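Side-chain contacts in SusD superfamily protein (Bacteroides fragilis NCTC 9343, PDB 3NQP), which probably binds glycans at the bacterial outer membrane, as SusD-family proteins do in sugar uptake: residues F251-V254 and F255-K258; F303-A306 and L307-Q310; T162-E165 and V166-I170; W453-L456 and R457-T460. All blocks are in the same frame, centred on the assembly; numbering follows the deposited sequence. Where two conformers were deposited one is given.

Interaction 1 of 4, residues F251-V254 and F255-K258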
loop_
_atom_site.group_PDB
_atom_site.type_symbol
_atom_site.label_atom_id
_atom_site.label_comp_id
_atom_site.label_asym_id
_atom_site.label_seq_id
_atom_site.Cartn_x
_atom_site.Cartn_y
_atom_site.Cartn_z
ATOM N N PHE A 251 2.328 -11.708 -14.403
ATOM C CA PHE A 251 1.768 -10.796 -13.452
ATOM C C PHE A 251 0.635 -11.392 -12.633
ATOM O O PHE A 251 0.614 -11.222 -11.415
ATOM C CB PHE A 251 1.284 -9.552 -14.186
ATOM C CG PHE A 251 0.770 -8.430 -13.279
ATOM C CD1 PHE A 251 1.635 -7.608 -12.619
ATOM C CD2 PHE A 251 -0.606 -8.189 -13.162
ATOM C CE1 PHE A 251 1.155 -6.530 -11.864
ATOM C CE2 PHE A 251 -1.098 -7.110 -12.393
ATOM C CZ PHE A 251 -0.215 -6.311 -11.729
ATOM N N SER A 252 -0.290 -12.111 -13.263
ATOM C CA SER A 252 -1.452 -12.610 -12.510
ATOM C C SER A 252 -1.033 -13.635 -11.457
ATOM O O SER A 252 -1.692 -13.767 -10.452
ATOM C CB SER A 252 -2.521 -13.231 -13.412
ATOM O OG SER A 252 -2.005 -14.369 -14.075
ATOM N N GLN A 253 0.060 -14.355 -11.702
ATOM C CA GLN A 253 0.523 -15.397 -10.773
ATOM C C GLN A 253 1.046 -14.770 -9.505
ATOM O O GLN A 253 1.235 -15.474 -8.493
ATOM C CB GLN A 253 1.644 -16.229 -11.416
ATOM C CG GLN A 253 1.145 -17.252 -12.453
ATOM C CD GLN A 253 0.455 -18.409 -11.766
ATOM O OE1 GLN A 253 -0.694 -18.307 -11.392
ATOM N NE2 GLN A 253 1.182 -19.505 -11.566
ATOM N N VAL A 254 1.381 -13.476 -9.575
ATOM C CA VAL A 254 1.877 -12.798 -8.389
ATOM C C VAL A 254 0.801 -12.873 -7.301
ATOM O O VAL A 254 1.127 -13.088 -6.137
ATOM C CB VAL A 254 2.359 -11.349 -8.694
ATOM C CG1 VAL A 254 2.623 -10.578 -7.366
ATOM C CG2 VAL A 254 3.616 -11.392 -9.641
ATOM N N PHE A 255 -0.473 -12.716 -7.688
ATOM C CA PHE A 255 -1.598 -12.507 -6.739
ATOM C C PHE A 255 -2.406 -13.748 -6.539
ATOM O O PHE A 255 -3.200 -13.812 -5.610
ATOM C CB PHE A 255 -2.503 -11.380 -7.241
ATOM C CG PHE A 255 -1.713 -10.193 -7.604
ATOM C CD1 PHE A 255 -1.312 -9.322 -6.622
ATOM C CD2 PHE A 255 -1.263 -9.996 -8.909
ATOM C CE1 PHE A 255 -0.491 -8.228 -6.932
ATOM C CE2 PHE A 255 -0.456 -8.935 -9.226
ATOM C CZ PHE A 255 -0.066 -8.024 -8.204
ATOM N N ASN A 256 -2.183 -14.723 -7.424
ATOM C CA ASN A 256 -2.997 -15.931 -7.467
ATOM C C ASN A 256 -3.013 -16.594 -6.089
ATOM O O ASN A 256 -1.953 -16.882 -5.493
ATOM C CB ASN A 256 -2.432 -16.840 -8.549
ATOM C CG ASN A 256 -3.153 -18.181 -8.661
ATOM O OD1 ASN A 256 -3.940 -18.580 -7.799
ATOM N ND2 ASN A 256 -2.827 -18.908 -9.719
ATOM N N ALA A 257 -4.220 -16.828 -5.575
ATOM C CA ALA A 257 -4.389 -17.347 -4.215
ATOM C C ALA A 257 -3.894 -18.799 -4.104
ATOM O O ALA A 257 -3.749 -19.329 -3.002
ATOM C CB ALA A 257 -5.865 -17.190 -3.751
ATOM N N LYS A 258 -3.640 -19.442 -5.242
ATOM C CA LYS A 258 -3.048 -20.785 -5.249
ATOM C C LYS A 258 -1.526 -20.735 -5.516
ATOM O O LYS A 258 -0.882 -21.762 -5.625
ATOM C CB LYS A 258 -3.779 -21.689 -6.264
ATOM C CG LYS A 258 -5.284 -21.804 -6.023
ATOM C CD LYS A 258 -5.634 -22.857 -4.985
ATOM C CE LYS A 258 -7.153 -23.136 -4.908
ATOM N NZ LYS A 258 -7.836 -23.263 -6.259
HETATM O O HOH W 1 0.035 -15.240 -4.803
#

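Interaction 2 of 4, residues F303-A306 and L307-Q310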
loop_
_atom_site.group_PDB
_atom_site.type_symbol
_atom_site.label_atom_id
_atom_site.label_comp_id
_atom_site.label_asym_id
_atom_site.label_seq_id
_atom_site.Cartn_x
_atom_site.Cartn_y
_atom_site.Cartn_z
ATOM N N PHE A 303 -23.143 -9.353 -19.448
ATOM C CA PHE A 303 -22.125 -9.456 -18.392
ATOM C C PHE A 303 -22.444 -10.569 -17.369
ATOM O O PHE A 303 -21.597 -11.401 -17.062
ATOM C CB PHE A 303 -22.002 -8.077 -17.711
ATOM C CG PHE A 303 -20.817 -7.949 -16.786
ATOM C CD1 PHE A 303 -20.864 -8.462 -15.526
ATOM C CD2 PHE A 303 -19.651 -7.358 -17.223
ATOM C CE1 PHE A 303 -19.769 -8.332 -14.655
ATOM C CE2 PHE A 303 -18.559 -7.259 -16.387
ATOM C CZ PHE A 303 -18.637 -7.728 -15.086
ATOM N N GLY A 304 -23.661 -10.579 -16.826
ATOM C CA GLY A 304 -24.058 -11.631 -15.900
ATOM C C GLY A 304 -23.082 -11.684 -14.720
ATOM O O GLY A 304 -22.711 -10.651 -14.161
ATOM N N ASP A 305 -22.683 -12.881 -14.320
ATOM C CA ASP A 305 -21.727 -13.041 -13.242
ATOM C C ASP A 305 -20.379 -13.398 -13.849
ATOM O O ASP A 305 -19.830 -14.482 -13.595
ATOM C CB ASP A 305 -22.168 -14.139 -12.265
ATOM C CG ASP A 305 -21.215 -14.294 -11.111
ATOM O OD1 ASP A 305 -20.353 -13.426 -10.919
ATOM O OD2 ASP A 305 -21.352 -15.241 -10.343
ATOM N N ALA A 306 -19.835 -12.473 -14.630
ATOM C CA ALA A 306 -18.640 -12.721 -15.434
ATOM C C ALA A 306 -17.413 -13.091 -14.594
ATOM O O ALA A 306 -16.595 -13.807 -15.060
ATOM C CB ALA A 306 -18.340 -11.496 -16.289
ATOM N N LEU A 307 -17.302 -12.580 -13.358
ATOM C CA LEU A 307 -16.171 -12.907 -12.459
ATOM C C LEU A 307 -16.353 -14.169 -11.644
ATOM O O LEU A 307 -15.410 -14.626 -11.019
ATOM C CB LEU A 307 -15.867 -11.760 -11.516
ATOM C CG LEU A 307 -15.364 -10.500 -12.227
ATOM C CD1 LEU A 307 -14.943 -9.460 -11.191
ATOM C CD2 LEU A 307 -14.228 -10.739 -13.252
ATOM N N ASP A 308 -17.551 -14.760 -11.678
ATOM C CA ASP A 308 -17.870 -15.885 -10.797
ATOM C C ASP A 308 -17.674 -15.487 -9.331
ATOM O O ASP A 308 -16.858 -16.048 -8.577
ATOM C CB ASP A 308 -17.072 -17.147 -11.155
ATOM C CG ASP A 308 -17.694 -18.423 -10.561
ATOM O OD1 ASP A 308 -18.758 -18.378 -9.899
ATOM O OD2 ASP A 308 -17.097 -19.486 -10.760
ATOM N N ILE A 309 -18.470 -14.522 -8.926
ATOM C CA ILE A 309 -18.488 -14.119 -7.535
ATOM C C ILE A 309 -19.876 -14.351 -6.896
ATOM O O ILE A 309 -20.045 -14.077 -5.724
ATOM C CB ILE A 309 -18.059 -12.646 -7.380
ATOM C CG1 ILE A 309 -19.042 -11.751 -8.074
ATOM C CG2 ILE A 309 -16.571 -12.416 -7.878
ATOM C CD1 ILE A 309 -18.984 -10.214 -7.733
ATOM N N GLN A 310 -20.821 -14.925 -7.644
ATOM C CA GLN A 310 -22.180 -15.154 -7.153
ATOM C C GLN A 310 -22.696 -13.864 -6.505
ATOM O O GLN A 310 -22.474 -12.792 -7.064
ATOM C CB GLN A 310 -22.216 -16.333 -6.195
ATOM C CG GLN A 310 -21.514 -17.580 -6.674
ATOM C CD GLN A 310 -20.082 -17.626 -6.268
ATOM O OE1 GLN A 310 -19.745 -17.385 -5.098
ATOM N NE2 GLN A 310 -19.192 -17.917 -7.243
#

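Interaction 3 of 4, residues T162-E165 and V166-I170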
loop_
_atom_site.group_PDB
_atom_site.type_symbol
_atom_site.label_atom_id
_atom_site.label_comp_id
_atom_site.label_asym_id
_atom_site.label_seq_id
_atom_site.Cartn_x
_atom_site.Cartn_y
_atom_site.Cartn_z
ATOM N N THR A 162 6.461 15.535 18.486
ATOM C CA THR A 162 6.656 16.175 17.176
ATOM C C THR A 162 6.997 15.138 16.071
ATOM O O THR A 162 7.444 14.008 16.376
ATOM C CB THR A 162 7.782 17.188 17.208
ATOM O OG1 THR A 162 9.015 16.489 17.332
ATOM C CG2 THR A 162 7.612 18.269 18.410
ATOM N N PRO A 163 6.802 15.503 14.787
ATOM C CA PRO A 163 7.218 14.560 13.734
ATOM C C PRO A 163 8.675 14.072 13.875
ATOM O O PRO A 163 8.955 12.862 13.759
ATOM C CB PRO A 163 7.070 15.366 12.451
ATOM C CG PRO A 163 5.926 16.266 12.751
ATOM C CD PRO A 163 6.133 16.678 14.224
ATOM N N LYS A 164 9.605 14.989 14.113
ATOM C CA LYS A 164 10.998 14.580 14.325
ATOM C C LYS A 164 11.151 13.559 15.447
ATOM O O LYS A 164 11.895 12.581 15.289
ATOM C CB LYS A 164 11.919 15.774 14.595
ATOM C CG LYS A 164 13.329 15.356 15.030
ATOM C CD LYS A 164 14.134 14.714 13.905
ATOM C CE LYS A 164 15.644 14.756 14.238
ATOM N NZ LYS A 164 16.520 14.052 13.268
ATOM N N GLU A 165 10.476 13.782 16.581
ATOM C CA GLU A 165 10.561 12.835 17.701
ATOM C C GLU A 165 10.017 11.460 17.289
ATOM O O GLU A 165 10.610 10.444 17.649
ATOM C CB GLU A 165 9.807 13.329 18.922
ATOM C CG GLU A 165 10.475 14.547 19.585
ATOM C CD GLU A 165 9.617 15.172 20.668
ATOM O OE1 GLU A 165 8.416 15.338 20.511
ATOM O OE2 GLU A 165 10.177 15.532 21.694
ATOM N N VAL A 166 8.888 11.445 16.560
ATOM C CA VAL A 166 8.267 10.175 16.078
ATOM C C VAL A 166 9.232 9.445 15.125
ATOM O O VAL A 166 9.430 8.212 15.225
ATOM C CB VAL A 166 6.905 10.421 15.413
ATOM C CG1 VAL A 166 6.348 9.164 14.778
ATOM C CG2 VAL A 166 5.895 11.001 16.463
HETATM N N MSE A 167 9.843 10.198 14.205
HETATM C CA MSE A 167 10.764 9.592 13.224
HETATM C C MSE A 167 12.052 9.120 13.891
HETATM O O MSE A 167 12.648 8.127 13.490
HETATM C CB MSE A 167 11.134 10.583 12.125
HETATM C CG MSE A 167 11.937 9.950 10.979
HETATM SE SE MSE A 167 11.233 8.318 10.199
HETATM C CE MSE A 167 9.729 9.001 9.223
ATOM N N THR A 168 12.504 9.841 14.896
ATOM C CA THR A 168 13.667 9.357 15.662
ATOM C C THR A 168 13.378 7.952 16.207
ATOM O O THR A 168 14.234 7.065 16.118
ATOM C CB THR A 168 14.062 10.364 16.745
ATOM O OG1 THR A 168 14.509 11.538 16.065
ATOM C CG2 THR A 168 15.166 9.836 17.654
ATOM N N GLN A 169 12.160 7.734 16.698
ATOM C CA GLN A 169 11.779 6.481 17.274
ATOM C C GLN A 169 11.644 5.413 16.217
ATOM O O GLN A 169 12.063 4.263 16.427
ATOM C CB GLN A 169 10.435 6.588 17.983
ATOM C CG GLN A 169 10.017 5.270 18.676
ATOM C CD GLN A 169 10.991 4.834 19.752
ATOM O OE1 GLN A 169 11.529 5.658 20.483
ATOM N NE2 GLN A 169 11.213 3.520 19.859
ATOM N N ILE A 170 11.005 5.791 15.107
ATOM C CA ILE A 170 10.862 4.873 13.988
ATOM C C ILE A 170 12.254 4.352 13.587
ATOM O O ILE A 170 12.474 3.165 13.428
ATOM C CB ILE A 170 10.180 5.540 12.799
ATOM C CG1 ILE A 170 8.683 5.744 13.057
ATOM C CG2 ILE A 170 10.347 4.708 11.586
ATOM C CD1 ILE A 170 8.000 6.646 11.977
HETATM O O HOH W 2 15.392 11.139 12.829
#

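Interaction 4 of 4, residues W453-L456 and R457-T460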
loop_
_atom_site.group_PDB
_atom_site.type_symbol
_atom_site.label_atom_id
_atom_site.label_comp_id
_atom_site.label_asym_id
_atom_site.label_seq_id
_atom_site.Cartn_x
_atom_site.Cartn_y
_atom_site.Cartn_z
ATOM N N TRP A 453 -1.302 7.435 -2.839
ATOM C CA TRP A 453 -1.359 8.612 -1.938
ATOM C C TRP A 453 0.052 8.925 -1.488
ATOM O O TRP A 453 0.464 10.085 -1.461
ATOM C CB TRP A 453 -2.276 8.382 -0.717
ATOM C CG TRP A 453 -2.216 9.548 0.317
ATOM C CD1 TRP A 453 -1.863 9.451 1.594
ATOM C CD2 TRP A 453 -2.486 10.936 0.065
ATOM N NE1 TRP A 453 -1.874 10.697 2.200
ATOM C CE2 TRP A 453 -2.281 11.622 1.279
ATOM C CE3 TRP A 453 -2.909 11.655 -1.054
ATOM C CZ2 TRP A 453 -2.458 12.975 1.393
ATOM C CZ3 TRP A 453 -3.081 13.008 -0.935
ATOM C CH2 TRP A 453 -2.870 13.649 0.286
ATOM N N TRP A 454 0.802 7.873 -1.126
ATOM C CA TRP A 454 2.183 8.084 -0.654
ATOM C C TRP A 454 3.075 8.674 -1.773
ATOM O O TRP A 454 3.838 9.634 -1.556
ATOM C CB TRP A 454 2.757 6.801 -0.055
ATOM C CG TRP A 454 1.926 6.214 1.080
ATOM C CD1 TRP A 454 1.638 4.903 1.289
ATOM C CD2 TRP A 454 1.375 6.926 2.191
ATOM N NE1 TRP A 454 0.904 4.761 2.458
ATOM C CE2 TRP A 454 0.738 5.995 3.017
ATOM C CE3 TRP A 454 1.362 8.268 2.565
ATOM C CZ2 TRP A 454 0.085 6.362 4.181
ATOM C CZ3 TRP A 454 0.690 8.629 3.731
ATOM C CH2 TRP A 454 0.070 7.679 4.507
ATOM N N ASP A 455 2.940 8.122 -2.967
ATOM C CA ASP A 455 3.673 8.616 -4.147
ATOM C C ASP A 455 3.414 10.109 -4.418
ATOM O O ASP A 455 4.361 10.830 -4.739
ATOM C CB ASP A 455 3.315 7.779 -5.378
ATOM C CG ASP A 455 3.767 6.324 -5.256
ATOM O OD1 ASP A 455 4.638 6.003 -4.427
ATOM O OD2 ASP A 455 3.223 5.466 -5.993
ATOM N N LEU A 456 2.145 10.548 -4.257
ATOM C CA LEU A 456 1.769 11.945 -4.449
ATOM C C LEU A 456 2.333 12.855 -3.383
ATOM O O LEU A 456 2.698 14.007 -3.678
ATOM C CB LEU A 456 0.254 12.124 -4.494
ATOM C CG LEU A 456 -0.425 11.473 -5.713
ATOM C CD1 LEU A 456 -1.965 11.422 -5.424
ATOM C CD2 LEU A 456 -0.130 12.256 -7.023
ATOM N N ARG A 457 2.415 12.365 -2.150
ATOM C CA ARG A 457 3.042 13.141 -1.069
ATOM C C ARG A 457 4.558 13.280 -1.279
ATOM O O ARG A 457 5.138 14.305 -0.960
ATOM C CB ARG A 457 2.843 12.456 0.300
ATOM C CG ARG A 457 1.429 12.523 0.870
ATOM C CD ARG A 457 1.067 13.798 1.573
ATOM N NE ARG A 457 2.109 14.324 2.478
ATOM C CZ ARG A 457 2.394 13.873 3.685
ATOM N NH1 ARG A 457 1.749 12.864 4.195
ATOM N NH2 ARG A 457 3.351 14.440 4.385
ATOM N N ARG A 458 5.177 12.248 -1.840
ATOM C CA ARG A 458 6.615 12.072 -1.775
ATOM C C ARG A 458 7.330 12.517 -3.020
ATOM O O ARG A 458 8.349 13.191 -2.938
ATOM C CB ARG A 458 6.941 10.607 -1.501
ATOM C CG ARG A 458 8.408 10.286 -1.131
ATOM C CD ARG A 458 8.684 8.773 -1.176
ATOM N NE ARG A 458 8.436 8.246 -2.496
ATOM C CZ ARG A 458 7.360 7.537 -2.881
ATOM N NH1 ARG A 458 6.381 7.175 -2.029
ATOM N NH2 ARG A 458 7.246 7.210 -4.148
HETATM N N MSE A 459 6.777 12.162 -4.180
HETATM C CA MSE A 459 7.415 12.509 -5.437
HETATM C C MSE A 459 7.207 13.997 -5.715
HETATM O O MSE A 459 6.245 14.624 -5.260
HETATM C CB MSE A 459 6.893 11.623 -6.588
HETATM C CG MSE A 459 7.104 10.146 -6.293
HETATM SE SE MSE A 459 6.622 8.991 -7.725
HETATM C CE MSE A 459 8.279 9.027 -8.690
ATOM N N THR A 460 8.173 14.560 -6.427
ATOM C CA THR A 460 8.246 15.991 -6.675
ATOM C C THR A 460 8.366 16.285 -8.174
ATOM O O THR A 460 8.876 15.459 -8.953
ATOM C CB THR A 460 9.450 16.620 -5.947
ATOM O OG1 THR A 460 10.675 16.014 -6.392
ATOM C CG2 THR A 460 9.345 16.468 -4.394
HETATM O O HOH W 3 -1.216 11.862 4.722
#

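Interaction 1 of 4, residues F251-V254 and F255-K258
Phe255 N donates back to Ser252 O at 3.2 Å, and Asn256 N adds a weak bond to the same oxygen as the short helix 251-255 runs out into a loop. Four residues apart, the rings of Phe251 and Phe255 make a T-shaped (edge-to-face) pair, their centroids 5.0 Å apart and their planes at 63°. Phe255 supplies the edge: its CE2 stands 3.6 Å from Phe251 CZ, over one face of the Phe251 ring but toward the rim. Because CG of Phe255 lies beside its own backbone N (chi1 -49°), the ring folds back along the preceding turn, where Val254 runs alongside. Val254 CG1 sits over the middle of one Phe255 face, 3.8 Å from the ring centroid, in a CH-pi contact. Ile378 and Arg381 of strand 377-381 also touch Val254 and Phe255, while Ala336 and Thr337 of helix 333-337 touch Phe251. On the partly exposed flank the side chains of Gln253 and Asn256 point the same way, and Asn256 ND2 gives Gln253 OE1 a nearly straight bond of 2.8 Å in the carbonyl plane. The other end of the same amide is also held: Asn256 OD1 accepts from Lys258 N at 2.7 Å. That bond defines an Asx turn, placed here just after the last turn of a short helix, on the way to strand 265-269.

Interaction 2 of 4, residues F303-A306 and L307-Q310
Asp305 OD1 is gripped by Ile309 N, 3.0 Å away, and by the hydroxyl of Tyr285. The bond from Ile309 N is almost straight (172°) and falls on the syn lone pair of OD1. The second carboxylate oxygen, Asp305 OD2, takes Gln310 N at 2.8 Å, again on the syn side but 27° out of the carboxylate plane. One carboxylate thus holds two successive backbone N-H groups. Its placement follows from an extended first torsion (chi1 -178°), which swings CG beside the carbonyl carbon and forward over the residues that come next. Beneath it the chain makes a type I beta turn, closed by Asp308 N to Asp305 O at 3.0 Å, so backbone and side chain of the same aspartate tie consecutive parts of the loop. Farther round, in the conformer given, Gln310 NE2 reaches Asp308 OD1 at 2.7 Å from above the carboxylate plane, while Gln310 OE1 accepts from Arg371 N. The apolar side chains take another course. Ala306 CB rests 3.8 Å above the plane of the Phe303 ring, near its rim, and both residues, with Leu307, lie against Ile339 of strand 338-344. Tyr285 joins the two aspects: it meets the Phe303 ring edge to face, and its hydroxyl also accepts from Leu307 N. With two amide N-H groups and a hydroxyl around it, the Asp305 carboxylate is probably stabilised as the anion; its bonds fix the path of a loop that has no regular secondary structure.

Interaction 3 of 4, residues T162-E165 and V166-I170
Thr162 and Glu165 form a capping box at the start of helix 163-181, and Thr162 O accepts from Val166 N at 2.9 Å to begin the helical ladder. In the box, Glu165 N donates to Thr162 OG1 at 3.2 Å, and Thr162 N returns a bond of 2.8 Å to Glu165 OE1, on the anti lone pair. Glu165 CG lies beside its backbone N (chi1 -69°), and the chain extends from there back to the N-cap residue. Asp221 reinforces the cap from outside: its carboxylate bonds to Thr162 OG1 and Lys164 N, beside first-turn amides that would suit a negative charge. Among main-chain bonds, Met167 N to Pro163 O and Thr168 N to Lys164 O, both 2.8 Å, carry the ladder on, and Gln169 N follows more loosely to Glu165 O. In van der Waals contact, Val166 CG2 lies 3.4 Å from Thr162 O. The apolar part is the selenium-bearing side chain of Met167, which leads away to Tyr132 of helix 110-135 and to Val210 and Thr214 of helix 200-216. On the exposed side, the aliphatic part of Lys164 passes obliquely over Thr168, and in the conformer given a water accepts from Lys164 NZ and makes a weak bond to Thr168 OG1. That hydroxyl also turns back to its own helix: Thr168 OG1 donates to Lys164 O at 2.9 Å, on the opposite face of the carbonyl plane from Thr168 N.

Interaction 4 of 4, residues W453-L456 and R457-T460
Trp453 and Arg457 meet one turn apart on helix 452-458, a short buried helix within the SusD-family region that ends just before Met459. The close part is aliphatic on aromatic. Arg457 CG stands over one face of the indole, 4.1 Å from the centroid of the five-membered ring, a CH-pi contact, and Arg457 CD follows to 3.6 Å from Trp453 CZ2. Bends at the second and third torsions of Arg457 (chi2 -82°, chi3 -44°) keep the chain folded over the indole. The looser side holds one bound water, which accepts from Trp453 NE1 at 2.9 Å, in the plane of the ring, and only weakly from Arg457 NH1. Trp454 lies next to this pair, with Trp453 CD1 3.4 Å above the plane of its ring, toward the rim; it also makes a cation-pi contact with Arg133 and lies with Arg457 and Arg458 against Trp213 of helix 200-216. The charged part is tight again. Lys442 and Glu391 flank the pair Asp455-Arg458, Lys442 bridging to Asp455 OD1 and Glu391 to Arg458 NH2, so opposite charges alternate in a buried setting. The helix ends with Met459 N bonding to Asp455 O at 2.8 Å, and Met459 packs on Leu439 and Ile438. The guanidinium of Arg458, nearly perpendicular to the carboxylate, grips one oxygen end-on: NH2 lies 2.9 Å and NH1 3.2 Å from Asp455 OD1, which sits in the guanidinium plane.

From the N terminus the order is interaction 3, interaction 1, interaction 2 and interaction 4. Each lies within one continuous run of chain, so none closes a long loop and none nests in or crosses another. Interaction 3 starts helix 163-181, beside helices 110-135 and 200-216; interaction 1 ends helix 251-255 against strand 377-381 and helix 333-337. Interaction 2 shapes the loop between strand 265-269 and helix 321-325, about 19 Å from interaction 1, centre to centre. Interaction 4 ends helix 452-458, and its nearest atoms come within about 9 Å of interaction 3; helix 200-216 touches both, linking the N-terminal and SusD-family regions.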